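Local coordinates for 3-hydroxyisobutyryl-CoA hydrolase (Mycobacterium thermoresistibile, PDB 4HDT), which probably catalyses the hydrolysis of 3-hydroxyisobutyryl-CoA to 3-hydroxyisobutyrate and coenzyme A, at residues 43-48 with 55-60; 110-115 with 184-189; 119-124 with 138-143. All coordinates share one frame; numbering follows the deposited sequence. Where two conformers were deposited one is given.

Contact 1 (43-48 with 55-60)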
loop_
_atom_site.group_PDB
_atom_site.type_symbol
_atom_site.label_atom_id
_atom_site.label_comp_id
_atom_site.label_asym_id
_atom_site.label_seq_id
_atom_site.Cartn_x
_atom_site.Cartn_y
_atom_site.Cartn_z
ATOM N N GLU A 43 -9.385 3.682 -16.869
ATOM C CA GLU A 43 -9.825 4.039 -18.184
ATOM C C GLU A 43 -9.096 5.296 -18.695
ATOM O O GLU A 43 -8.775 5.374 -19.879
ATOM C CB GLU A 43 -11.359 4.190 -18.176
ATOM C CG GLU A 43 -11.983 4.439 -19.527
ATOM C CD GLU A 43 -11.918 5.881 -19.987
ATOM O OE1 GLU A 43 -11.898 6.823 -19.160
ATOM O OE2 GLU A 43 -11.954 6.082 -21.211
ATOM N N ARG A 44 -8.911 6.286 -17.832
ATOM C CA ARG A 44 -8.172 7.494 -18.190
ATOM C C ARG A 44 -6.704 7.231 -18.486
ATOM O O ARG A 44 -6.164 7.752 -19.486
ATOM C CB ARG A 44 -8.313 8.610 -17.151
ATOM C CG ARG A 44 -9.697 9.251 -17.165
ATOM C CD ARG A 44 -9.975 10.005 -18.475
ATOM N NE ARG A 44 -10.581 9.220 -19.545
ATOM C CZ ARG A 44 -10.731 9.639 -20.810
ATOM N NH1 ARG A 44 -11.316 8.861 -21.708
ATOM N NH2 ARG A 44 -10.287 10.846 -21.204
ATOM N N LEU A 45 -6.051 6.388 -17.681
ATOM C CA LEU A 45 -4.683 6.019 -18.029
ATOM C C LEU A 45 -4.621 5.355 -19.400
ATOM O O LEU A 45 -3.703 5.616 -20.202
ATOM C CB LEU A 45 -4.087 5.063 -17.000
ATOM C CG LEU A 45 -3.799 5.692 -15.657
ATOM C CD1 LEU A 45 -3.150 4.608 -14.830
ATOM C CD2 LEU A 45 -2.850 6.872 -15.786
ATOM N N ALA A 46 -5.579 4.475 -19.684
ATOM C CA ALA A 46 -5.602 3.848 -21.009
ATOM C C ALA A 46 -5.834 4.859 -22.137
ATOM O O ALA A 46 -5.182 4.792 -23.218
ATOM C CB ALA A 46 -6.673 2.760 -21.050
ATOM N N ALA A 47 -6.796 5.755 -21.943
ATOM C CA ALA A 47 -7.115 6.747 -22.959
ATOM C C ALA A 47 -5.986 7.731 -23.220
ATOM O O ALA A 47 -5.755 8.126 -24.360
ATOM C CB ALA A 47 -8.369 7.504 -22.586
ATOM N N TRP A 48 -5.253 8.098 -22.171
ATOM C CA TRP A 48 -4.199 9.084 -22.296
ATOM C C TRP A 48 -2.878 8.505 -22.796
ATOM O O TRP A 48 -1.985 9.254 -23.224
ATOM C CB TRP A 48 -3.935 9.734 -20.951
ATOM C CG TRP A 48 -5.028 10.622 -20.464
ATOM C CD1 TRP A 48 -5.955 11.302 -21.234
ATOM C CD2 TRP A 48 -5.297 10.988 -19.110
ATOM N NE1 TRP A 48 -6.786 12.043 -20.420
ATOM C CE2 TRP A 48 -6.386 11.887 -19.124
ATOM C CE3 TRP A 48 -4.715 10.657 -17.892
ATOM C CZ2 TRP A 48 -6.905 12.445 -17.943
ATOM C CZ3 TRP A 48 -5.223 11.200 -16.751
ATOM C CH2 TRP A 48 -6.303 12.092 -16.783
ATOM N N ARG A 55 1.279 14.612 -21.733
ATOM C CA ARG A 55 2.706 14.389 -21.587
ATOM C C ARG A 55 3.033 13.699 -20.263
ATOM O O ARG A 55 4.099 13.109 -20.093
ATOM C CB ARG A 55 3.405 15.756 -21.636
ATOM N N ALA A 56 2.110 13.787 -19.316
ATOM C CA ALA A 56 2.340 13.264 -17.972
ATOM C C ALA A 56 1.000 13.149 -17.256
ATOM O O ALA A 56 -0.012 13.724 -17.699
ATOM C CB ALA A 56 3.275 14.178 -17.193
ATOM N N VAL A 57 1.005 12.409 -16.168
ATOM C CA VAL A 57 -0.200 12.235 -15.321
ATOM C C VAL A 57 0.153 12.694 -13.915
ATOM O O VAL A 57 1.243 12.426 -13.459
ATOM C CB VAL A 57 -0.635 10.771 -15.293
ATOM C CG1 VAL A 57 -1.754 10.565 -14.269
ATOM C CG2 VAL A 57 -1.079 10.307 -16.696
ATOM N N LEU A 58 -0.789 13.322 -13.196
ATOM C CA LEU A 58 -0.564 13.764 -11.816
ATOM C C LEU A 58 -1.737 13.319 -10.970
ATOM O O LEU A 58 -2.890 13.662 -11.264
ATOM C CB LEU A 58 -0.446 15.278 -11.788
ATOM C CG LEU A 58 -0.499 16.001 -10.454
ATOM C CD1 LEU A 58 0.811 15.785 -9.766
ATOM C CD2 LEU A 58 -0.768 17.492 -10.626
ATOM N N LEU A 59 -1.428 12.550 -9.937
ATOM C CA LEU A 59 -2.431 12.016 -9.013
ATOM C C LEU A 59 -2.341 12.809 -7.726
ATOM O O LEU A 59 -1.264 12.890 -7.107
ATOM C CB LEU A 59 -2.175 10.539 -8.719
ATOM C CG LEU A 59 -3.089 9.914 -7.645
ATOM C CD1 LEU A 59 -4.552 9.824 -8.110
ATOM C CD2 LEU A 59 -2.582 8.578 -7.123
ATOM N N THR A 60 -3.476 13.383 -7.320
ATOM C CA THR A 60 -3.588 14.046 -6.021
ATOM C C THR A 60 -4.917 13.634 -5.363
ATOM O O THR A 60 -5.726 12.939 -5.955
ATOM C CB THR A 60 -3.548 15.584 -6.116
ATOM O OG1 THR A 60 -4.715 16.070 -6.801
ATOM C CG2 THR A 60 -2.386 16.073 -6.829
#

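Contact 2 (110-115 with 184-189)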
loop_
_atom_site.group_PDB
_atom_site.type_symbol
_atom_site.label_atom_id
_atom_site.label_comp_id
_atom_site.label_asym_id
_atom_site.label_seq_id
_atom_site.Cartn_x
_atom_site.Cartn_y
_atom_site.Cartn_z
ATOM N N SER A 110 2.904 11.226 -8.292
ATOM C CA SER A 110 1.904 10.991 -7.232
ATOM C C SER A 110 2.233 11.862 -6.052
ATOM O O SER A 110 3.411 12.020 -5.674
ATOM C CB SER A 110 1.844 9.566 -6.818
ATOM O OG SER A 110 3.119 9.122 -6.396
ATOM N N ILE A 111 1.201 12.515 -5.526
ATOM C CA ILE A 111 1.350 13.394 -4.358
ATOM C C ILE A 111 0.865 12.677 -3.111
ATOM O O ILE A 111 -0.292 12.768 -2.707
ATOM C CB ILE A 111 0.618 14.749 -4.519
ATOM C CG1 ILE A 111 0.935 15.414 -5.866
ATOM C CG2 ILE A 111 0.913 15.663 -3.326
ATOM C CD1 ILE A 111 2.376 15.747 -6.066
ATOM N N MET A 112 1.798 11.938 -2.510
ATOM C CA MET A 112 1.497 11.083 -1.360
ATOM C C MET A 112 1.706 11.912 -0.083
ATOM O O MET A 112 2.550 11.640 0.767
ATOM C CB MET A 112 2.397 9.831 -1.441
ATOM C CG MET A 112 1.966 8.871 -2.556
ATOM S SD MET A 112 2.831 7.294 -2.540
ATOM C CE MET A 112 4.398 7.875 -3.138
ATOM N N ASP A 113 0.835 12.892 0.046
ATOM C CA ASP A 113 0.775 13.832 1.158
ATOM C C ASP A 113 -0.138 13.272 2.234
ATOM O O ASP A 113 -1.050 12.497 1.974
ATOM C CB ASP A 113 0.206 15.119 0.594
ATOM C CG ASP A 113 0.007 16.180 1.625
ATOM O OD1 ASP A 113 0.879 16.470 2.421
ATOM O OD2 ASP A 113 -1.090 16.764 1.597
ATOM N N GLY A 114 0.153 13.589 3.479
ATOM C CA GLY A 114 -0.718 13.181 4.570
ATOM C C GLY A 114 -0.914 11.677 4.703
ATOM O O GLY A 114 -0.002 10.878 4.457
ATOM N N ILE A 115 -2.113 11.276 5.056
ATOM C CA ILE A 115 -2.420 9.851 5.238
ATOM C C ILE A 115 -2.401 9.128 3.875
ATOM O O ILE A 115 -3.133 9.491 2.970
ATOM C CB ILE A 115 -3.803 9.691 5.910
ATOM C CG1 ILE A 115 -3.763 10.239 7.342
ATOM C CG2 ILE A 115 -4.243 8.238 5.921
ATOM C CD1 ILE A 115 -5.130 10.398 7.983
ATOM N N GLY A 184 12.074 2.968 -0.378
ATOM C CA GLY A 184 11.837 2.769 -1.803
ATOM C C GLY A 184 10.396 2.897 -2.199
ATOM O O GLY A 184 10.014 2.488 -3.286
ATOM N N PHE A 185 9.610 3.531 -1.322
ATOM C CA PHE A 185 8.163 3.782 -1.604
ATOM C C PHE A 185 7.930 5.157 -2.236
ATOM O O PHE A 185 6.835 5.475 -2.709
ATOM C CB PHE A 185 7.329 3.695 -0.317
ATOM C CG PHE A 185 6.985 2.294 0.141
ATOM C CD1 PHE A 185 7.971 1.359 0.427
ATOM C CD2 PHE A 185 5.668 1.906 0.345
ATOM C CE1 PHE A 185 7.676 0.090 0.884
ATOM C CE2 PHE A 185 5.359 0.617 0.806
ATOM C CZ PHE A 185 6.364 -0.299 1.098
ATOM N N ALA A 186 8.963 6.002 -2.217
ATOM C CA ALA A 186 8.875 7.346 -2.791
ATOM C C ALA A 186 10.270 7.824 -3.180
ATOM O O ALA A 186 11.259 7.219 -2.766
ATOM C CB ALA A 186 8.224 8.316 -1.797
ATOM N N ASP A 187 10.290 8.923 -3.908
ATOM C CA ASP A 187 11.488 9.458 -4.568
ATOM C C ASP A 187 11.904 10.868 -4.046
ATOM O O ASP A 187 13.103 11.160 -3.963
ATOM C CB ASP A 187 11.210 9.560 -6.059
ATOM C CG ASP A 187 10.800 8.221 -6.695
ATOM O OD1 ASP A 187 11.612 7.238 -6.575
ATOM O OD2 ASP A 187 9.708 8.186 -7.333
ATOM N N HIS A 188 10.929 11.752 -3.810
ATOM C CA HIS A 188 11.190 13.183 -3.612
ATOM C C HIS A 188 10.360 13.693 -2.423
ATOM O O HIS A 188 9.282 13.173 -2.145
ATOM C CB HIS A 188 10.802 13.999 -4.827
ATOM C CG HIS A 188 11.398 13.494 -6.115
ATOM N ND1 HIS A 188 12.724 13.629 -6.402
ATOM C CD2 HIS A 188 10.841 12.836 -7.158
ATOM C CE1 HIS A 188 12.976 13.082 -7.585
ATOM N NE2 HIS A 188 11.848 12.592 -8.062
ATOM N N TYR A 189 10.924 14.684 -1.766
ATOM C CA TYR A 189 10.321 15.319 -0.564
ATOM C C TYR A 189 10.032 16.796 -0.813
ATOM O O TYR A 189 10.924 17.544 -1.246
ATOM C CB TYR A 189 11.262 15.154 0.608
ATOM C CG TYR A 189 10.869 15.906 1.851
ATOM C CD1 TYR A 189 9.998 15.355 2.785
ATOM C CD2 TYR A 189 11.377 17.166 2.073
ATOM C CE1 TYR A 189 9.680 16.068 3.936
ATOM C CE2 TYR A 189 11.062 17.881 3.186
ATOM C CZ TYR A 189 10.222 17.329 4.112
ATOM O OH TYR A 189 9.942 18.094 5.209
#

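Contact 3 (119-124 with 138-143)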
loop_
_atom_site.group_PDB
_atom_site.type_symbol
_atom_site.label_atom_id
_atom_site.label_comp_id
_atom_site.label_asym_id
_atom_site.label_seq_id
_atom_site.Cartn_x
_atom_site.Cartn_y
_atom_site.Cartn_z
ATOM N N GLY A 119 -4.598 0.671 -0.059
ATOM C CA GLY A 119 -4.852 1.053 -1.455
ATOM C C GLY A 119 -4.318 2.379 -1.923
ATOM O O GLY A 119 -4.044 2.564 -3.088
ATOM N N GLY A 120 -4.103 3.339 -0.999
ATOM C CA GLY A 120 -3.459 4.605 -1.350
ATOM C C GLY A 120 -1.991 4.436 -1.740
ATOM O O GLY A 120 -1.506 5.069 -2.654
ATOM N N VAL A 121 -1.299 3.540 -1.041
ATOM C CA VAL A 121 0.030 3.092 -1.481
ATOM C C VAL A 121 -0.055 2.466 -2.863
ATOM O O VAL A 121 0.775 2.737 -3.743
ATOM C CB VAL A 121 0.683 2.103 -0.467
ATOM C CG1 VAL A 121 2.015 1.574 -1.027
ATOM C CG2 VAL A 121 0.912 2.806 0.866
ATOM N N GLY A 122 -1.073 1.658 -3.109
ATOM C CA GLY A 122 -1.208 1.054 -4.442
ATOM C C GLY A 122 -1.336 2.025 -5.605
ATOM O O GLY A 122 -0.815 1.761 -6.664
ATOM N N VAL A 123 -2.058 3.138 -5.432
ATOM C CA VAL A 123 -2.185 4.111 -6.512
ATOM C C VAL A 123 -1.033 5.123 -6.565
ATOM O O VAL A 123 -0.771 5.692 -7.627
ATOM C CB VAL A 123 -3.579 4.849 -6.534
ATOM C CG1 VAL A 123 -4.683 3.899 -7.004
ATOM C CG2 VAL A 123 -3.940 5.487 -5.223
ATOM N N GLY A 124 -0.323 5.310 -5.439
ATOM C CA GLY A 124 0.776 6.280 -5.421
ATOM C C GLY A 124 2.178 5.721 -5.608
ATOM O O GLY A 124 3.012 6.323 -6.317
ATOM N N MET A 138 2.458 7.083 6.141
ATOM C CA MET A 138 2.280 5.984 5.186
ATOM C C MET A 138 2.295 4.670 5.918
ATOM O O MET A 138 3.054 4.488 6.856
ATOM C CB MET A 138 3.378 6.030 4.109
ATOM C CG MET A 138 3.165 5.062 2.937
ATOM S SD MET A 138 4.367 5.237 1.592
ATOM C CE MET A 138 4.050 6.856 0.966
ATOM N N ALA A 139 1.455 3.741 5.503
ATOM C CA ALA A 139 1.416 2.447 6.162
ATOM C C ALA A 139 0.796 1.389 5.295
ATOM O O ALA A 139 0.049 1.702 4.349
ATOM C CB ALA A 139 0.648 2.519 7.480
ATOM N N MET A 140 1.160 0.134 5.594
ATOM C CA MET A 140 0.453 -1.058 5.119
ATOM C C MET A 140 -0.090 -1.782 6.352
ATOM O O MET A 140 0.550 -2.665 6.917
ATOM C CB MET A 140 1.388 -1.945 4.270
ATOM C CG MET A 140 1.926 -1.239 3.024
ATOM S SD MET A 140 0.661 -0.780 1.827
ATOM C CE MET A 140 0.046 -2.396 1.292
ATOM N N PRO A 141 -1.278 -1.368 6.812
ATOM C CA PRO A 141 -1.815 -1.795 8.115
ATOM C C PRO A 141 -2.747 -3.018 8.098
ATOM O O PRO A 141 -3.451 -3.300 9.099
ATOM C CB PRO A 141 -2.609 -0.561 8.496
ATOM C CG PRO A 141 -3.227 -0.181 7.214
ATOM C CD PRO A 141 -2.164 -0.380 6.177
ATOM N N GLU A 142 -2.670 -3.766 7.007
ATOM C CA GLU A 142 -3.592 -4.849 6.694
ATOM C C GLU A 142 -3.711 -5.891 7.806
ATOM O O GLU A 142 -4.771 -6.399 8.099
ATOM C CB GLU A 142 -3.170 -5.495 5.372
ATOM C CG GLU A 142 -3.514 -4.622 4.149
ATOM C CD GLU A 142 -2.537 -3.520 3.815
ATOM O OE1 GLU A 142 -1.479 -3.377 4.479
ATOM O OE2 GLU A 142 -2.759 -2.822 2.765
ATOM N N VAL A 143 -2.601 -6.250 8.452
ATOM C CA VAL A 143 -2.674 -7.300 9.481
ATOM C C VAL A 143 -3.558 -6.943 10.680
ATOM O O VAL A 143 -4.000 -7.819 11.415
ATOM C CB VAL A 143 -1.272 -7.686 9.987
ATOM C CG1 VAL A 143 -0.463 -8.366 8.899
ATOM C CG2 VAL A 143 -0.471 -6.502 10.569
#

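Contact 1 (43-48 with 55-60)
Leu45 and Trp48, three residues apart on helix 35-49, share one partner on the neighbouring strand, Val57. The segment starts away from this meeting point, where Glu43 and Arg44 pair as a side-on salt bridge: Arg44 NE lies 2.8 Å from Glu43 OE1, and Arg44 NH1 lies 2.9 Å from Glu43 OE2. Both oxygens stay close to the guanidinium plane, so the two bonds hold the group's rotation, and Ala47 CB rests against one of its faces. Leu45 comes next. Its CD2 branch does the touching, 4.0 Å from Val57 CG2 and 4.1 Å from Val57 CG1, and thus bridges both methyls. Trp48 completes the contact. With CG anti to the carbonyl carbon (chi1 -70°), its benzo half is carried toward the strand, where CE3 stands 3.8 Å from Val57 CG2. The Arg44 O atom lies above the rim of one face of the same indole. Each of the two side chains meets Val57 at roughly a right angle, an entirely apolar joint. It belongs to the beta-alpha-beta unit of strand 19-24, helix 35-49 and strand 56-61, in which Trp48 also reaches Leu22. Beyond the unit, Trp48 reaches Val13 and Val15 of strand 11-16, and Val57 packs on Tyr108 of strand 108-112.

Contact 2 (110-115 with 184-189)
Met112 lays its terminal methyl against the backbone of Phe185 and the methyl of Ala186. The contact lies within the crotonase-type fold, where strand 108-112 and strand 188-189 belong to one sheet but are separated in it by strand 129-132. Met112 therefore reaches past an intervening strand, touching Arg130 on the way, and meets the turn that leads into the edge strand. The reach comes from its torsions: CG stands anti to the carbonyl carbon, the chain runs extended through chi2 (-172°), and a bend at chi3 (-73°) swings the methyl round. CE then sits 3.4 Å from Phe185 O, a van der Waals contact with the carbonyl oxygen, and 4.1 Å from Ala186 CB. Ala186 directs its CB at the methionine, whereas the phenyl ring of Phe185 leads away, leaving the backbone oxygen of that residue to make the contact. With the touching residues all buried, this is a small point of core packing and not a broad interface.

The backbones on both sides bend sharply. Met112 is the centre of an inverse gamma turn, closed by a weak bond from Asp113 N to Ile111 O at 3.0 Å. In the other segment, Gly184 ends helix 177-183 in a Schellman motif, its positive phi of 84° taking the chain out of the helix. Arg130 holds this second segment at two points, through a salt bridge to Asp187 OD1 and a hydrogen bond to Gly184 O. On the first segment, Asp113 OD1 is hydrogen-bonded to Thr133 OG1 and also to ND1 of His192, itself a zinc ligand.

Contact 3 (119-124 with 138-143)
Gly124 N is shared between two carbonyls, Gly120 O at 3.0 Å and, more weakly, Val121 O, and in this last turn of helix 119-124 sits Val121, the one residue of the helix whose side chain meets Met138 and Met140. Its isopropyl group enters between the two methionines and lies over the backbone that joins them. Val121 CG2 packs 3.8 Å from Met138 CG and, at the same distance, approaches Ala139 O, a van der Waals contact with the carbonyl. The backbone of Ala139 is meanwhile held by hydrogen bonds to Val116 and Gly118, which fixes the strand beneath the valine.

Met140 comes from the other side with its sulfur. Its side chain is folded back on itself: the bend at chi2 (-64°) brings SD against the helix, and that at chi3 (-65°) sets where the terminal methyl goes. SD lies 3.7 Å from both Val121 CB and Val121 CG2, the two side chains crossing obliquely. Met140 was modelled in two conformers; the distances here are those of one of them. Met138 is different: it stays extended through chi2 and offers the middle of its chain.

The contact is apolar and buried close to the centre of the chain. Gly119, Gly120, Gly122 and Gly124 make the helix slender, with Val121 as its side chain on this face. A short glycine-rich helix that follows strand 115-117 and packs on the parallel partner 137-139 is consistent with the crotonase fold, in which such a helix start commonly lies near the oxyanion hole.

In the fold
From the N terminus, contact 1 closes first, a short connection that brings strand 56-61 back against helix 35-49. The chain then forms strand 108-112, which opens contact 2, a long loop closed only beyond helix 177-183. Contact 3 is nested inside that loop, joining helix 119-124 to the end of strand 137-139. Contacts 1 and 2 meet in the large sheet, where Leu59 O probably bonds to Ile111 N across neighbouring strands. Contacts 2 and 3 adjoin through Ser110 OG with Gly124 O and through Met112 packed on Met138, while Leu59 reaches Val123 between contacts 1 and 3. Together they tie the main sheet to helices 35-49 and 119-124 and to the small two-stranded sheet.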